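Local coordinates for ActII protein (Streptomyces coelicolor, PDB 2OPT) that probably acts as a DNA-binding transcriptional repressor of the TetR family, and forms complexes with actinorhodin and with an actinorhodin biosynthetic precursor, at residues R31-L36 / A41-H46; T7-V12 / F58-T63; K175-P178 / N184-H187. All coordinates share one frame; numbering follows the deposited sequence.

Contact 1: R31-L36 / A41-H46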
loop_
_atom_site.group_PDB
_atom_site.type_symbol
_atom_site.label_atom_id
_atom_site.label_comp_id
_atom_site.label_asym_id
_atom_site.label_seq_id
_atom_site.Cartn_x
_atom_site.Cartn_y
_atom_site.Cartn_z
ATOM N N ARG A 31 -2.513 -30.187 -1.181
ATOM C CA ARG A 31 -3.811 -30.090 -0.531
ATOM C C ARG A 31 -4.884 -29.992 -1.600
ATOM O O ARG A 31 -5.958 -30.597 -1.496
ATOM C CB ARG A 31 -3.862 -28.842 0.354
ATOM C CG ARG A 31 -5.299 -28.524 0.918
ATOM C CD ARG A 31 -5.901 -29.704 1.671
ATOM N NE ARG A 31 -7.300 -29.492 2.061
ATOM C CZ ARG A 31 -7.670 -28.669 3.029
ATOM N NH1 ARG A 31 -6.745 -27.947 3.704
ATOM N NH2 ARG A 31 -8.955 -28.557 3.310
ATOM N N LEU A 32 -4.581 -29.221 -2.646
ATOM C CA LEU A 32 -5.517 -28.980 -3.725
ATOM C C LEU A 32 -5.789 -30.272 -4.476
ATOM O O LEU A 32 -6.953 -30.629 -4.720
ATOM C CB LEU A 32 -5.002 -27.835 -4.645
ATOM C CG LEU A 32 -5.875 -27.408 -5.831
ATOM C CD1 LEU A 32 -7.397 -27.107 -5.458
ATOM C CD2 LEU A 32 -5.241 -26.266 -6.559
ATOM N N ALA A 33 -4.741 -31.038 -4.761
ATOM C CA ALA A 33 -4.935 -32.321 -5.432
ATOM C C ALA A 33 -5.740 -33.296 -4.574
ATOM O O ALA A 33 -6.591 -34.046 -5.081
ATOM C CB ALA A 33 -3.604 -32.909 -5.808
ATOM N N GLN A 34 -5.458 -33.315 -3.277
ATOM C CA GLN A 34 -6.210 -34.108 -2.308
ATOM C C GLN A 34 -7.695 -33.752 -2.334
ATOM O O GLN A 34 -8.572 -34.622 -2.405
ATOM C CB GLN A 34 -5.644 -33.809 -0.937
ATOM C CG GLN A 34 -6.436 -34.419 0.208
ATOM C CD GLN A 34 -5.839 -34.122 1.606
ATOM O OE1 GLN A 34 -4.888 -34.782 2.023
ATOM N NE2 GLN A 34 -6.446 -33.194 2.347
ATOM N N GLU A 35 -7.979 -32.460 -2.291
ATOM C CA GLU A 35 -9.332 -31.968 -2.236
ATOM C C GLU A 35 -10.124 -32.331 -3.515
ATOM O O GLU A 35 -11.320 -32.567 -3.457
ATOM C CB GLU A 35 -9.259 -30.457 -2.048
ATOM C CG GLU A 35 -10.445 -29.852 -1.400
ATOM C CD GLU A 35 -10.640 -30.293 0.028
ATOM O OE1 GLU A 35 -9.642 -30.672 0.724
ATOM O OE2 GLU A 35 -11.817 -30.235 0.445
ATOM N N LEU A 36 -9.443 -32.325 -4.663
ATOM C CA LEU A 36 -10.024 -32.664 -5.949
ATOM C C LEU A 36 -10.042 -34.171 -6.210
ATOM O O LEU A 36 -10.768 -34.658 -7.082
ATOM C CB LEU A 36 -9.223 -31.990 -7.025
ATOM C CG LEU A 36 -9.324 -30.458 -7.190
ATOM C CD1 LEU A 36 -8.124 -29.952 -7.926
ATOM C CD2 LEU A 36 -10.596 -30.144 -7.949
ATOM N N ALA A 41 -0.351 -34.942 -12.050
ATOM C CA ALA A 41 -0.084 -34.623 -13.458
ATOM C C ALA A 41 -1.227 -33.800 -14.035
ATOM O O ALA A 41 -0.993 -32.768 -14.597
ATOM C CB ALA A 41 0.164 -35.894 -14.319
ATOM N N SER A 42 -2.454 -34.272 -13.866
ATOM C CA SER A 42 -3.637 -33.614 -14.409
ATOM C C SER A 42 -3.896 -32.240 -13.751
ATOM O O SER A 42 -4.390 -31.326 -14.414
ATOM C CB SER A 42 -4.844 -34.545 -14.304
ATOM O OG SER A 42 -5.063 -34.829 -12.943
ATOM N N LEU A 43 -3.502 -32.074 -12.484
ATOM C CA LEU A 43 -3.547 -30.760 -11.828
ATOM C C LEU A 43 -2.525 -29.831 -12.466
ATOM O O LEU A 43 -2.828 -28.705 -12.852
ATOM C CB LEU A 43 -3.274 -30.887 -10.320
ATOM C CG LEU A 43 -3.245 -29.613 -9.490
ATOM C CD1 LEU A 43 -4.576 -28.919 -9.532
ATOM C CD2 LEU A 43 -2.871 -29.901 -8.046
ATOM N N TYR A 44 -1.307 -30.306 -12.619
ATOM C CA TYR A 44 -0.307 -29.447 -13.189
ATOM C C TYR A 44 -0.540 -29.127 -14.701
ATOM O O TYR A 44 -0.280 -28.003 -15.140
ATOM C CB TYR A 44 1.095 -30.021 -12.982
ATOM C CG TYR A 44 2.130 -29.086 -13.523
ATOM C CD1 TYR A 44 2.386 -29.045 -14.892
ATOM C CD2 TYR A 44 2.850 -28.213 -12.679
ATOM C CE1 TYR A 44 3.354 -28.187 -15.437
ATOM C CE2 TYR A 44 3.824 -27.331 -13.224
ATOM C CZ TYR A 44 4.040 -27.326 -14.610
ATOM O OH TYR A 44 4.964 -26.496 -15.234
ATOM N N ALA A 45 -0.996 -30.099 -15.495
ATOM C CA ALA A 45 -1.403 -29.820 -16.897
ATOM C C ALA A 45 -2.357 -28.605 -16.990
ATOM O O ALA A 45 -2.274 -27.811 -17.924
ATOM C CB ALA A 45 -2.069 -31.028 -17.493
ATOM N N HIS A 46 -3.238 -28.462 -15.998
ATOM C CA HIS A 46 -4.315 -27.469 -16.005
ATOM C C HIS A 46 -3.979 -26.133 -15.403
ATOM O O HIS A 46 -4.493 -25.085 -15.884
ATOM C CB HIS A 46 -5.570 -27.991 -15.285
ATOM C CG HIS A 46 -6.463 -28.811 -16.160
ATOM N ND1 HIS A 46 -6.421 -30.189 -16.185
ATOM C CD2 HIS A 46 -7.359 -28.446 -17.099
ATOM C CE1 HIS A 46 -7.257 -30.635 -17.106
ATOM N NE2 HIS A 46 -7.845 -29.596 -17.662
#
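L32 sends its CD2 methyl to CD1 of L43, 4.0 Å away, the two branched chains meeting at a slant. Next along, A33 offers only its CB, which lies 3.8 Å from L43 CD2; with so small a side chain here the second branch of L43 settles almost against the backbone, 3.9 Å from A33 N. With CG anti to the backbone N (chi1 178°), L43 extends toward 31-36 and divides its fork, CD2 to A33 and CD1 to L32 and L36. These are the two helices of the predicted helix-turn-helix motif of the TetR-family head, 29-36 and 40-47, whose short segments cross at 112° with axes 10.4 Å apart. On the far side of 31-36, E35 OE1 takes a nearly straight salt bridge from R31 NE at 2.9 Å, in the guanidinium plane but above that of the carboxylate. L36 closes the line, its CD1 4.0 Å from L43 CD1 and its side chain nearly perpendicular to that of L43. Cutting L43 back to an alanine is likely to leave L32 CD2, A33 CB and L36 CD1 without their common partner and a gap between the helices. T14 and I11 of helix 8-22 extend this buried cluster.

Contact 2: T7-V12 / F58-T63; sequences TQDRIV and FDIVLT
I60 reaches across to D9 and V12, which sit three residues apart on one face of helix 8-22, and so ties the first helix of the TetR-type DNA-binding head to helix 50-61. In this family the latter helix leads from the head to the ligand-binding core. Its neighbours bear this out: F58, at the start of 58-63, points away from helix 8-22 and packs on I99 and A100 of helix 96-100, while the carboxylate of D59 accepts hydrogen bonds from the backbone N of N109 and of G110, its OD2 serving the first and its OD1 the second. One turn of helix thus faces the core with F58 and D59 and the head with I60.

I60 itself is the only residue of 58-63 to touch 7-12. Its first torsion, chi1 -148°, lies well off the staggered value and puts CG2 between the backbone N and the carbonyl carbon, while the extended chi2 of 165° carries CD1 forward to the other helix. V12 and I60 lie alongside each other, running in opposite directions. The CG1 methyl of V12 fits against the flank of I60, 3.8 Å from I60 CG2 and 3.6 Å from I60 CD1, with V12 CB a little farther off at 4.0 Å from the same CD1.

No hydrogen bond links the segments, so the join rests on this small apolar overlap and on one oxygen-to-methyl contact. D9 approaches crosswise, its side chain at about a right angle to that of I60, and lays a carboxylate oxygen on the end of the isoleucine: D9 OD1 stands 3.3 Å from I60 CD1.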
loop_
_atom_site.group_PDB
_atom_site.type_symbol
_atom_site.label_atom_id
_atom_site.label_comp_id
_atom_site.label_asym_id
_atom_site.label_seq_id
_atom_site.Cartn_x
_atom_site.Cartn_y
_atom_site.Cartn_z
ATOM N N THR A 7 -11.536 -29.573 -14.928
ATOM C CA THR A 7 -11.454 -28.354 -15.766
ATOM C C THR A 7 -10.682 -27.320 -14.936
ATOM O O THR A 7 -10.556 -27.433 -13.703
ATOM C CB THR A 7 -12.844 -27.761 -16.070
ATOM O OG1 THR A 7 -13.482 -27.422 -14.837
ATOM C CG2 THR A 7 -13.758 -28.747 -16.814
ATOM N N GLN A 8 -10.150 -26.324 -15.603
ATOM C CA GLN A 8 -9.478 -25.222 -14.931
ATOM C C GLN A 8 -10.453 -24.590 -13.914
ATOM O O GLN A 8 -10.092 -24.342 -12.779
ATOM C CB GLN A 8 -9.104 -24.190 -15.955
ATOM C CG GLN A 8 -8.302 -23.079 -15.351
ATOM C CD GLN A 8 -7.961 -22.043 -16.361
ATOM O OE1 GLN A 8 -8.609 -20.994 -16.429
ATOM N NE2 GLN A 8 -6.957 -22.330 -17.180
ATOM N N ASP A 9 -11.687 -24.333 -14.323
ATOM C CA ASP A 9 -12.626 -23.660 -13.418
ATOM C C ASP A 9 -12.876 -24.440 -12.141
ATOM O O ASP A 9 -13.019 -23.826 -11.078
ATOM C CB ASP A 9 -13.978 -23.341 -14.087
ATOM C CG ASP A 9 -14.913 -22.456 -13.171
ATOM O OD1 ASP A 9 -14.466 -21.352 -12.679
ATOM O OD2 ASP A 9 -16.097 -22.887 -12.949
ATOM N N ARG A 10 -13.000 -25.768 -12.228
ATOM C CA ARG A 10 -13.413 -26.557 -11.037
ATOM C C ARG A 10 -12.222 -26.510 -10.093
ATOM O O ARG A 10 -12.332 -26.450 -8.879
ATOM C CB ARG A 10 -13.704 -28.014 -11.433
ATOM C CG ARG A 10 -13.724 -29.015 -10.269
ATOM C CD ARG A 10 -14.734 -28.637 -9.197
ATOM N NE ARG A 10 -16.099 -28.600 -9.743
ATOM C CZ ARG A 10 -17.085 -27.846 -9.247
ATOM N NH1 ARG A 10 -18.311 -27.894 -9.792
ATOM N NH2 ARG A 10 -16.839 -27.052 -8.209
ATOM N N ILE A 11 -11.067 -26.584 -10.674
ATOM C CA ILE A 11 -9.858 -26.518 -9.881
ATOM C C ILE A 11 -9.739 -25.192 -9.104
ATOM O O ILE A 11 -9.388 -25.175 -7.932
ATOM C CB ILE A 11 -8.596 -26.666 -10.785
ATOM C CG1 ILE A 11 -8.490 -28.079 -11.449
ATOM C CG2 ILE A 11 -7.261 -26.338 -9.958
ATOM C CD1 ILE A 11 -7.323 -28.135 -12.626
ATOM N N VAL A 12 -9.923 -24.082 -9.806
ATOM C CA VAL A 12 -9.792 -22.751 -9.192
ATOM C C VAL A 12 -10.841 -22.492 -8.148
ATOM O O VAL A 12 -10.562 -21.889 -7.120
ATOM C CB VAL A 12 -9.684 -21.644 -10.315
ATOM C CG1 VAL A 12 -9.569 -20.248 -9.707
ATOM C CG2 VAL A 12 -8.428 -21.919 -11.093
ATOM N N PHE A 58 -6.681 -15.196 -8.133
ATOM C CA PHE A 58 -6.838 -13.756 -8.155
ATOM C C PHE A 58 -7.807 -13.309 -9.247
ATOM O O PHE A 58 -8.698 -12.497 -8.980
ATOM C CB PHE A 58 -5.461 -13.072 -8.293
ATOM C CG PHE A 58 -5.510 -11.543 -8.287
ATOM C CD1 PHE A 58 -6.396 -10.856 -7.467
ATOM C CD2 PHE A 58 -4.618 -10.814 -9.066
ATOM C CE1 PHE A 58 -6.428 -9.461 -7.456
ATOM C CE2 PHE A 58 -4.626 -9.428 -9.056
ATOM C CZ PHE A 58 -5.522 -8.750 -8.240
ATOM N N ASP A 59 -7.668 -13.833 -10.469
ATOM C CA ASP A 59 -8.559 -13.366 -11.523
ATOM C C ASP A 59 -9.994 -13.801 -11.316
ATOM O O ASP A 59 -10.939 -13.073 -11.658
ATOM C CB ASP A 59 -8.095 -13.826 -12.890
ATOM C CG ASP A 59 -8.722 -13.003 -13.979
ATOM O OD1 ASP A 59 -8.376 -11.803 -14.069
ATOM O OD2 ASP A 59 -9.676 -13.515 -14.629
ATOM N N ILE A 60 -10.201 -14.976 -10.740
ATOM C CA ILE A 60 -11.583 -15.459 -10.667
ATOM C C ILE A 60 -12.525 -14.641 -9.765
ATOM O O ILE A 60 -13.723 -14.523 -10.031
ATOM C CB ILE A 60 -11.601 -16.948 -10.318
ATOM C CG1 ILE A 60 -12.814 -17.589 -10.984
ATOM C CG2 ILE A 60 -11.571 -17.180 -8.756
ATOM C CD1 ILE A 60 -12.732 -19.073 -10.995
ATOM N N VAL A 61 -11.998 -14.121 -8.657
ATOM C CA VAL A 61 -12.795 -13.343 -7.704
ATOM C C VAL A 61 -13.105 -11.921 -8.263
ATOM O O VAL A 61 -14.011 -11.261 -7.811
ATOM C CB VAL A 61 -12.020 -13.203 -6.359
ATOM C CG1 VAL A 61 -11.923 -14.524 -5.706
ATOM C CG2 VAL A 61 -10.560 -12.657 -6.591
ATOM N N LEU A 62 -12.302 -11.441 -9.215
ATOM C CA LEU A 62 -12.485 -10.115 -9.816
ATOM C C LEU A 62 -13.768 -9.993 -10.599
ATOM O O LEU A 62 -14.200 -8.890 -10.904
ATOM C CB LEU A 62 -11.328 -9.794 -10.745
ATOM C CG LEU A 62 -10.001 -9.548 -10.024
ATOM C CD1 LEU A 62 -8.875 -9.125 -11.033
ATOM C CD2 LEU A 62 -10.200 -8.423 -9.016
ATOM N N THR A 63 -14.378 -11.138 -10.916
ATOM C CA THR A 63 -15.710 -11.154 -11.433
ATOM C C THR A 63 -16.630 -10.416 -10.495
ATOM O O THR A 63 -17.637 -9.882 -10.932
ATOM C CB THR A 63 -16.248 -12.609 -11.645
ATOM O OG1 THR A 63 -17.307 -12.532 -12.590
ATOM C CG2 THR A 63 -16.820 -13.224 -10.364
#

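Contact 3: K175-P178 / N184-H187; sequences KSLP and NLVH
V186 fits its two methyl groups against the bend of 175-178, where the chain leaves helix 164-175, and here the backbones come close, with K175 CA and V186 CA 4.7 Å apart. Apolar contacts carry one part of the join. V186 CG2 lies 3.8 Å from L177 CB, at the root of the leucine, and the end of the same leucine turns to the neighbouring residue, where L177 CD2 meets L185 CD1 at 4.2 Å along slanting side chains. L177 is twisted off the usual leucine rotamers (chi1 -108°, chi2 21°), and in that pose it serves V186 with its base and L185 with its tip.

Methyl-to-carbonyl contacts make up the rest. V186 CG1, anti to its own backbone N (chi1 172°), faces K175 O at 3.8 Å, while V186 CG2 comes closer to the next carbonyl but one, 3.4 Å from L177 O. K175 therefore takes part through its backbone, its CB directed away from helix 183-187.

Polar bonds are made instead to the second subunit of the dimer. A single carboxylate there, E115 of the second subunit, accepts from L185 N through OE1 and from N184 ND2 through OE2, and R122 of that subunit donates to N184 OD1. M111 and M114 of the second subunit cover L177 and L185, so this turn of the TetR C-terminal domain belongs to the dimer interface.

Within the chain no hydrogen bond joins the two segments; they meet through van der Waals contacts. The hydrogen bonds to N184 and L185 come from the second subunit, which is consistent with helix 183-187 being held in place partly by dimerisation.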
loop_
_atom_site.group_PDB
_atom_site.type_symbol
_atom_site.label_atom_id
_atom_site.label_comp_id
_atom_site.label_asym_id
_atom_site.label_seq_id
_atom_site.Cartn_x
_atom_site.Cartn_y
_atom_site.Cartn_z
ATOM N N LYS A 175 -2.427 9.341 24.699
ATOM C CA LYS A 175 -3.263 10.177 25.559
ATOM C C LYS A 175 -2.595 10.607 26.878
ATOM O O LYS A 175 -2.815 11.724 27.344
ATOM C CB LYS A 175 -4.671 9.472 25.787
ATOM C CG LYS A 175 -5.368 9.907 27.137
ATOM C CD LYS A 175 -6.764 10.521 26.906
ATOM C CE LYS A 175 -7.451 10.848 28.236
ATOM N NZ LYS A 175 -8.943 10.984 28.067
ATOM N N SER A 176 -1.735 9.746 27.436
ATOM C CA SER A 176 -1.021 10.044 28.691
ATOM C C SER A 176 0.428 10.543 28.509
ATOM O O SER A 176 1.224 10.515 29.445
ATOM C CB SER A 176 -1.077 8.843 29.643
ATOM O OG SER A 176 -0.107 7.859 29.296
ATOM N N LEU A 177 0.763 10.991 27.295
ATOM C CA LEU A 177 2.016 11.718 27.013
ATOM C C LEU A 177 1.969 13.093 27.657
ATOM O O LEU A 177 0.867 13.652 27.819
ATOM C CB LEU A 177 2.182 11.884 25.502
ATOM C CG LEU A 177 3.217 11.108 24.650
ATOM C CD1 LEU A 177 3.772 9.805 25.244
ATOM C CD2 LEU A 177 2.667 10.913 23.245
ATOM N N PRO A 178 3.149 13.663 28.020
ATOM C CA PRO A 178 3.118 15.025 28.570
ATOM C C PRO A 178 2.577 16.011 27.532
ATOM O O PRO A 178 3.210 16.225 26.496
ATOM C CB PRO A 178 4.605 15.329 28.909
ATOM C CG PRO A 178 5.313 14.055 28.889
ATOM C CD PRO A 178 4.523 13.130 27.950
ATOM N N ASN A 184 -0.216 17.918 19.999
ATOM C CA ASN A 184 -0.962 17.328 18.895
ATOM C C ASN A 184 -1.185 15.839 19.050
ATOM O O ASN A 184 -2.260 15.359 18.740
ATOM C CB ASN A 184 -0.320 17.655 17.543
ATOM C CG ASN A 184 -0.316 19.133 17.266
ATOM O OD1 ASN A 184 -1.315 19.686 16.839
ATOM N ND2 ASN A 184 0.798 19.789 17.525
ATOM N N LEU A 185 -0.173 15.102 19.509
ATOM C CA LEU A 185 -0.372 13.669 19.699
ATOM C C LEU A 185 -1.388 13.370 20.788
ATOM O O LEU A 185 -2.193 12.445 20.626
ATOM C CB LEU A 185 0.925 12.907 19.965
ATOM C CG LEU A 185 1.949 12.938 18.838
ATOM C CD1 LEU A 185 3.089 12.020 19.223
ATOM C CD2 LEU A 185 1.410 12.546 17.501
ATOM N N VAL A 186 -1.338 14.126 21.885
ATOM C CA VAL A 186 -2.340 13.986 22.962
ATOM C C VAL A 186 -3.760 14.299 22.437
ATOM O O VAL A 186 -4.720 13.533 22.678
ATOM C CB VAL A 186 -1.961 14.882 24.226
ATOM C CG1 VAL A 186 -3.070 14.919 25.269
ATOM C CG2 VAL A 186 -0.607 14.420 24.840
ATOM N N HIS A 187 -3.891 15.421 21.732
ATOM C CA HIS A 187 -5.202 15.907 21.242
ATOM C C HIS A 187 -5.760 14.975 20.153
ATOM O O HIS A 187 -6.966 14.728 20.113
ATOM C CB HIS A 187 -5.096 17.366 20.755
ATOM C CG HIS A 187 -6.318 17.880 20.045
ATOM N ND1 HIS A 187 -7.301 18.617 20.677
ATOM C CD2 HIS A 187 -6.699 17.782 18.749
ATOM C CE1 HIS A 187 -8.244 18.932 19.804
ATOM N NE2 HIS A 187 -7.893 18.451 18.621
#

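In the fold
From the N terminus, contact 2 opens first, at 7-12 on helix 8-22. The chain then runs through helices 29-36 and 40-47, where contact 1 opens and closes a short loop of four residues, before helix 50-61 returns to close the much longer loop of contact 2. Along the sequence contact 1 thus lies within the span of contact 2, and none of the three cross. I11 packs on L43 and H46, joining helix 8-22 to helix 40-47 within the DNA-binding head, from which helix 50-61 leads on. Contact 3 follows in series, closing a five-residue loop late in the C-terminal domain, on the opposite side of the chain's centre; its nearest atoms are about 34 Å from contact 2.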